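Local structure of putative pachytene checkpoint protein 2 (Caenorhabditis elegans, 4XGU) at residues R158-H163 with V171-L176; Q235-A240 with I284-R289. The protein is an AAA+ ATPase that binds and hydrolyses ATP and probably takes part in chromosome recombination during meiosis. All coordinates share one frame; numbering follows the deposited sequence.

Overall arrangement
Both contacts belong to the nucleotide-binding core of the protein, a mixed sheet with helices on its two faces, and their centres are about 13 Å apart. Along the chain they follow in series: contact 1 sets the end of helix 145-161 against the residues just ahead of strand 174-178, and contact 2 later joins helices 228-241 and 275-288. Strands 174-178 and 293-299 are neighbours in the sheet, with helix 145-161 on one face and the paired helices on the other. The two contacts meet directly: L174 CD1 packs 3.9 Å from I284 CG2, and R173 NE probably donates a hydrogen bond to R288 O. The strand that leads into the predicted P-loop is thus bordered from both faces.

Contact 1 (R158-H163 with V171-L176); sequences RLSEKH and VNRLIL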
loop_
_atom_site.group_PDB
_atom_site.type_symbol
_atom_site.label_atom_id
_atom_site.label_comp_id
_atom_site.label_asym_id
_atom_site.label_seq_id
_atom_site.Cartn_x
_atom_site.Cartn_y
_atom_site.Cartn_z
ATOM N N ARG B 158 39.006 10.214 -21.513
ATOM C CA ARG B 158 39.707 10.961 -22.556
ATOM C C ARG B 158 38.779 11.954 -23.246
ATOM O O ARG B 158 39.134 13.117 -23.438
ATOM C CB ARG B 158 40.311 10.006 -23.589
ATOM C CG ARG B 158 41.826 9.913 -23.536
ATOM C CD ARG B 158 42.365 8.928 -24.564
ATOM N NE ARG B 158 42.117 7.539 -24.181
ATOM C CZ ARG B 158 41.517 6.641 -24.958
ATOM N NH1 ARG B 158 41.100 6.983 -26.168
ATOM N NH2 ARG B 158 41.334 5.399 -24.529
ATOM N N LEU B 159 37.592 11.486 -23.618
ATOM C CA LEU B 159 36.586 12.344 -24.230
ATOM C C LEU B 159 36.204 13.482 -23.296
ATOM O O LEU B 159 36.215 14.648 -23.687
ATOM C CB LEU B 159 35.343 11.533 -24.601
ATOM C CG LEU B 159 35.455 10.618 -25.818
ATOM C CD1 LEU B 159 34.230 9.725 -25.924
ATOM C CD2 LEU B 159 35.623 11.449 -27.079
ATOM N N SER B 160 35.878 13.127 -22.056
ATOM C CA SER B 160 35.457 14.095 -21.051
ATOM C C SER B 160 36.510 15.175 -20.830
ATOM O O SER B 160 36.178 16.350 -20.685
ATOM C CB SER B 160 35.150 13.386 -19.734
ATOM O OG SER B 160 34.269 12.300 -19.953
ATOM N N GLU B 161 37.777 14.771 -20.815
ATOM C CA GLU B 161 38.874 15.719 -20.664
ATOM C C GLU B 161 38.918 16.677 -21.852
ATOM O O GLU B 161 39.283 17.844 -21.706
ATOM C CB GLU B 161 40.207 14.979 -20.521
ATOM C CG GLU B 161 41.371 15.848 -20.060
ATOM C CD GLU B 161 42.022 16.618 -21.195
ATOM O OE1 GLU B 161 42.343 17.810 -21.000
ATOM O OE2 GLU B 161 42.213 16.030 -22.281
ATOM N N LYS B 162 38.529 16.182 -23.024
ATOM C CA LYS B 162 38.528 16.988 -24.239
ATOM C C LYS B 162 37.238 17.788 -24.394
ATOM O O LYS B 162 36.991 18.386 -25.442
ATOM C CB LYS B 162 38.752 16.098 -25.459
ATOM C CG LYS B 162 40.171 15.558 -25.566
ATOM C CD LYS B 162 40.213 14.242 -26.322
ATOM C CE LYS B 162 41.639 13.738 -26.485
ATOM N NZ LYS B 162 42.428 14.600 -27.409
ATOM N N HIS B 163 36.420 17.782 -23.345
ATOM C CA HIS B 163 35.221 18.616 -23.259
ATOM C C HIS B 163 34.223 18.379 -24.390
ATOM O O HIS B 163 33.831 19.312 -25.090
ATOM C CB HIS B 163 35.621 20.090 -23.218
ATOM C CG HIS B 163 36.635 20.403 -22.164
ATOM N ND1 HIS B 163 36.322 20.459 -20.823
ATOM C CD2 HIS B 163 37.961 20.662 -22.250
ATOM C CE1 HIS B 163 37.409 20.746 -20.130
ATOM N NE2 HIS B 163 38.418 20.874 -20.972
ATOM N N VAL B 171 27.630 11.112 -23.270
ATOM C CA VAL B 171 28.602 10.599 -22.313
ATOM C C VAL B 171 28.074 10.795 -20.893
ATOM O O VAL B 171 28.054 11.914 -20.380
ATOM C CB VAL B 171 29.970 11.292 -22.462
ATOM C CG1 VAL B 171 30.952 10.768 -21.429
ATOM C CG2 VAL B 171 30.517 11.093 -23.867
ATOM N N ASN B 172 27.645 9.704 -20.265
ATOM C CA ASN B 172 26.997 9.774 -18.958
ATOM C C ASN B 172 27.961 9.967 -17.792
ATOM O O ASN B 172 27.563 10.452 -16.734
ATOM C CB ASN B 172 26.167 8.511 -18.714
ATOM C CG ASN B 172 24.836 8.537 -19.436
ATOM O OD1 ASN B 172 24.252 9.599 -19.650
ATOM N ND2 ASN B 172 24.343 7.361 -19.809
ATOM N N ARG B 173 29.217 9.572 -17.993
ATOM C CA ARG B 173 30.254 9.630 -16.959
ATOM C C ARG B 173 29.941 8.727 -15.771
ATOM O O ARG B 173 30.509 8.893 -14.693
ATOM C CB ARG B 173 30.463 11.068 -16.469
ATOM C CG ARG B 173 31.854 11.612 -16.727
ATOM C CD ARG B 173 31.898 12.486 -17.964
ATOM N NE ARG B 173 31.186 13.744 -17.771
ATOM C CZ ARG B 173 31.082 14.689 -18.701
ATOM N NH1 ARG B 173 31.648 14.515 -19.887
ATOM N NH2 ARG B 173 30.412 15.806 -18.444
ATOM N N LEU B 174 29.039 7.772 -15.972
ATOM C CA LEU B 174 28.707 6.799 -14.936
ATOM C C LEU B 174 28.993 5.395 -15.447
ATOM O O LEU B 174 28.779 5.102 -16.621
ATOM C CB LEU B 174 27.238 6.935 -14.511
ATOM C CG LEU B 174 26.744 6.167 -13.275
ATOM C CD1 LEU B 174 25.591 6.902 -12.613
ATOM C CD2 LEU B 174 26.311 4.750 -13.622
ATOM N N ILE B 175 29.477 4.529 -14.567
ATOM C CA ILE B 175 29.704 3.134 -14.927
ATOM C C ILE B 175 29.159 2.211 -13.837
ATOM O O ILE B 175 29.289 2.499 -12.648
ATOM C CB ILE B 175 31.199 2.853 -15.167
ATOM C CG1 ILE B 175 31.452 1.352 -15.298
ATOM C CG2 ILE B 175 32.036 3.437 -14.045
ATOM C CD1 ILE B 175 32.911 0.971 -15.255
ATOM N N LEU B 176 28.540 1.109 -14.253
ATOM C CA LEU B 176 27.898 0.183 -13.329
ATOM C C LEU B 176 28.426 -1.244 -13.466
ATOM O O LEU B 176 28.400 -1.825 -14.550
ATOM C CB LEU B 176 26.387 0.199 -13.552
ATOM C CG LEU B 176 25.523 -0.758 -12.737
ATOM C CD1 LEU B 176 25.483 -0.332 -11.285
ATOM C CD2 LEU B 176 24.123 -0.813 -13.321
#
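S160 and R173 form the polar part of this contact. The S160 hydroxyl sits at the edge of the guanidinium, near its plane, and receives only a weak hydrogen bond from R173 NH1, with NH1 and OG 3.4 Å apart and an N-H...O angle of 150°. The same oxygen lies closer to the methylene part of the arginine, 3.1 Å from R173 CD, so the arginine turns past the hydroxyl with both its chain and its tip. Bends at chi2 and chi3 (99° and 70°) bring the guanidinium back beside the helix. Each has a stronger partner elsewhere: S160 OG, set beside its own backbone N, bonds to L156 O one turn earlier, while R173 has its main partner in R288 O and weaker ones in R289 O and D291.

Van der Waals contacts continue along the same helix face. V171 CG1 lies 3.9 Å from S160 OG, and V171 CG2 approaches L159 CD1 at 4.5 Å, a looser, apolar meeting of methyl groups. V171 also packs on L156, one turn back. In the RecA-like AAA+ core, helix 145-161 thereby covers the run-in to strand 174-178, which leads directly to the predicted ATP-binding P-loop; further along, I175 of that strand rests on V153.

Backbone bonds finish the helix end. K162 N reaches R158 O at 3.2 Å, H163 N bonds to S160 O, and K162 is the first residue to depart from helical angles. L159 also packs on Y395 of the second subunit, and R158 makes a cation-pi contact with the ring of that tyrosine.

Contact 2 (Q235-A240 with I284-R289); sequences QIDELA and IDRIRR
I236 and I287 make the tightly packed half of the contact, where one methyl settles among CB, CG2 and CD1 of the other isoleucine. I287 CD1 lies 3.6 Å from I236 CG2 and 3.8 Å from I236 CD1, and the two side chains cross at about a right angle. With I287 CG1 beside its backbone N (chi1 -76°) and the chain nearly extended beyond it, the terminal methyl extends across to helix 228-241.

Toward the more open side packing gives way to charge. D237 OD2 and R286 NH1 form a salt bridge at 2.6 Å, a single-oxygen contact in which the carboxylate approaches the guanidinium obliquely, their planes 29° apart. The same oxygen is 3.3 Å from R286 CD, so the arginine's bent chain, turned at chi3 (68°), curls round it. Each charge has further partners: D237 OD1 pairs with R290, while R286 NH2 binds Q283 and D234, so the guanidinium ties two acidic residues of helix 228-241 to its own helix. A leucine in place of R286 would probably leave D234 without this charged mate and D237 dependent on R290, next to the like charge of E241.

The nearest CA atoms, those of D237 and I287, are 6.5 Å apart; both helices pack on one face of the AAA+ sheet. Beneath them I236 rests on L210 of strand 206-212, whereas I287 covers V293 and I295 of strand 293-299, joined at V293 by A240.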
loop_
_atom_site.group_PDB
_atom_site.type_symbol
_atom_site.label_atom_id
_atom_site.label_comp_id
_atom_site.label_asym_id
_atom_site.label_seq_id
_atom_site.Cartn_x
_atom_site.Cartn_y
_atom_site.Cartn_z
ATOM N N GLN B 235 30.163 18.661 -1.011
ATOM C CA GLN B 235 31.605 18.664 -0.793
ATOM C C GLN B 235 32.333 18.073 -1.995
ATOM O O GLN B 235 33.395 18.560 -2.387
ATOM C CB GLN B 235 31.966 17.889 0.474
ATOM C CG GLN B 235 33.460 17.780 0.706
ATOM C CD GLN B 235 33.804 17.318 2.104
ATOM O OE1 GLN B 235 32.993 16.690 2.783
ATOM N NE2 GLN B 235 35.015 17.638 2.546
ATOM N N ILE B 236 31.760 17.021 -2.573
ATOM C CA ILE B 236 32.304 16.437 -3.793
ATOM C C ILE B 236 32.292 17.476 -4.897
ATOM O O ILE B 236 33.222 17.563 -5.700
ATOM C CB ILE B 236 31.505 15.208 -4.264
ATOM C CG1 ILE B 236 31.127 14.315 -3.086
ATOM C CG2 ILE B 236 32.294 14.431 -5.311
ATOM C CD1 ILE B 236 30.386 13.060 -3.491
ATOM N N ASP B 237 31.225 18.269 -4.923
ATOM C CA ASP B 237 31.058 19.305 -5.930
ATOM C C ASP B 237 32.184 20.330 -5.844
ATOM O O ASP B 237 32.768 20.694 -6.864
ATOM C CB ASP B 237 29.700 19.988 -5.776
ATOM C CG ASP B 237 29.296 20.769 -7.010
ATOM O OD1 ASP B 237 30.077 21.632 -7.461
ATOM O OD2 ASP B 237 28.195 20.512 -7.540
ATOM N N GLU B 238 32.485 20.787 -4.631
ATOM C CA GLU B 238 33.580 21.734 -4.423
ATOM C C GLU B 238 34.900 21.169 -4.931
ATOM O O GLU B 238 35.690 21.877 -5.556
ATOM C CB GLU B 238 33.712 22.101 -2.944
ATOM C CG GLU B 238 32.875 23.294 -2.515
ATOM C CD GLU B 238 33.424 23.960 -1.269
ATOM O OE1 GLU B 238 34.446 23.475 -0.739
ATOM O OE2 GLU B 238 32.840 24.972 -0.821
ATOM N N LEU B 239 35.128 19.889 -4.660
ATOM C CA LEU B 239 36.329 19.208 -5.125
ATOM C C LEU B 239 36.305 19.088 -6.643
ATOM O O LEU B 239 37.351 19.083 -7.294
ATOM C CB LEU B 239 36.444 17.830 -4.476
ATOM C CG LEU B 239 37.837 17.401 -4.017
ATOM C CD1 LEU B 239 38.491 18.506 -3.207
ATOM C CD2 LEU B 239 37.746 16.126 -3.197
ATOM N N ALA B 240 35.102 18.999 -7.200
ATOM C CA ALA B 240 34.922 18.915 -8.645
ATOM C C ALA B 240 35.037 20.292 -9.289
ATOM O O ALA B 240 35.395 20.408 -10.461
ATOM C CB ALA B 240 33.581 18.286 -8.975
ATOM N N ILE B 284 23.548 12.725 -7.972
ATOM C CA ILE B 284 24.331 11.984 -8.955
ATOM C C ILE B 284 24.348 12.745 -10.274
ATOM O O ILE B 284 25.396 12.893 -10.901
ATOM C CB ILE B 284 23.774 10.563 -9.185
ATOM C CG1 ILE B 284 24.114 9.655 -8.005
ATOM C CG2 ILE B 284 24.345 9.964 -10.455
ATOM C CD1 ILE B 284 23.603 8.239 -8.163
ATOM N N ASP B 285 23.184 13.244 -10.676
ATOM C CA ASP B 285 23.049 13.979 -11.929
ATOM C C ASP B 285 23.877 15.259 -11.962
ATOM O O ASP B 285 24.445 15.610 -12.998
ATOM C CB ASP B 285 21.582 14.314 -12.190
ATOM C CG ASP B 285 20.846 13.192 -12.893
ATOM O OD1 ASP B 285 21.139 12.013 -12.602
ATOM O OD2 ASP B 285 19.982 13.492 -13.745
ATOM N N ARG B 286 23.938 15.958 -10.833
ATOM C CA ARG B 286 24.709 17.193 -10.750
ATOM C C ARG B 286 26.190 16.928 -10.960
ATOM O O ARG B 286 26.880 17.668 -11.660
ATOM C CB ARG B 286 24.499 17.875 -9.398
ATOM C CG ARG B 286 25.497 18.992 -9.121
ATOM C CD ARG B 286 24.991 19.947 -8.056
ATOM N NE ARG B 286 24.922 19.318 -6.743
ATOM C CZ ARG B 286 25.569 19.759 -5.670
ATOM N NH1 ARG B 286 26.336 20.838 -5.753
ATOM N NH2 ARG B 286 25.447 19.124 -4.511
ATOM N N ILE B 287 26.662 15.851 -10.352
ATOM C CA ILE B 287 28.078 15.527 -10.323
ATOM C C ILE B 287 28.628 15.085 -11.685
ATOM O O ILE B 287 29.701 15.531 -12.104
ATOM C CB ILE B 287 28.336 14.439 -9.263
ATOM C CG1 ILE B 287 28.279 15.058 -7.866
ATOM C CG2 ILE B 287 29.662 13.761 -9.479
ATOM C CD1 ILE B 287 29.060 14.292 -6.829
ATOM N N ARG B 288 27.883 14.229 -12.381
ATOM C CA ARG B 288 28.333 13.661 -13.651
ATOM C C ARG B 288 28.473 14.694 -14.773
ATOM O O ARG B 288 29.127 14.429 -15.781
ATOM C CB ARG B 288 27.376 12.553 -14.097
ATOM C CG ARG B 288 25.910 12.915 -13.952
ATOM C CD ARG B 288 25.004 11.835 -14.510
ATOM N NE ARG B 288 24.880 11.939 -15.960
ATOM C CZ ARG B 288 24.143 11.125 -16.707
ATOM N NH1 ARG B 288 23.463 10.139 -16.142
ATOM N NH2 ARG B 288 24.087 11.298 -18.023
ATOM N N ARG B 289 27.864 15.863 -14.598
ATOM C CA ARG B 289 27.909 16.904 -15.622
ATOM C C ARG B 289 29.307 17.475 -15.810
ATOM O O ARG B 289 29.638 17.987 -16.878
ATOM C CB ARG B 289 26.936 18.033 -15.285
ATOM C CG ARG B 289 25.556 17.828 -15.863
ATOM C CD ARG B 289 24.599 18.934 -15.457
ATOM N NE ARG B 289 23.271 18.391 -15.190
ATOM C CZ ARG B 289 22.402 18.036 -16.131
ATOM N NH1 ARG B 289 22.714 18.170 -17.414
ATOM N NH2 ARG B 289 21.218 17.543 -15.791
#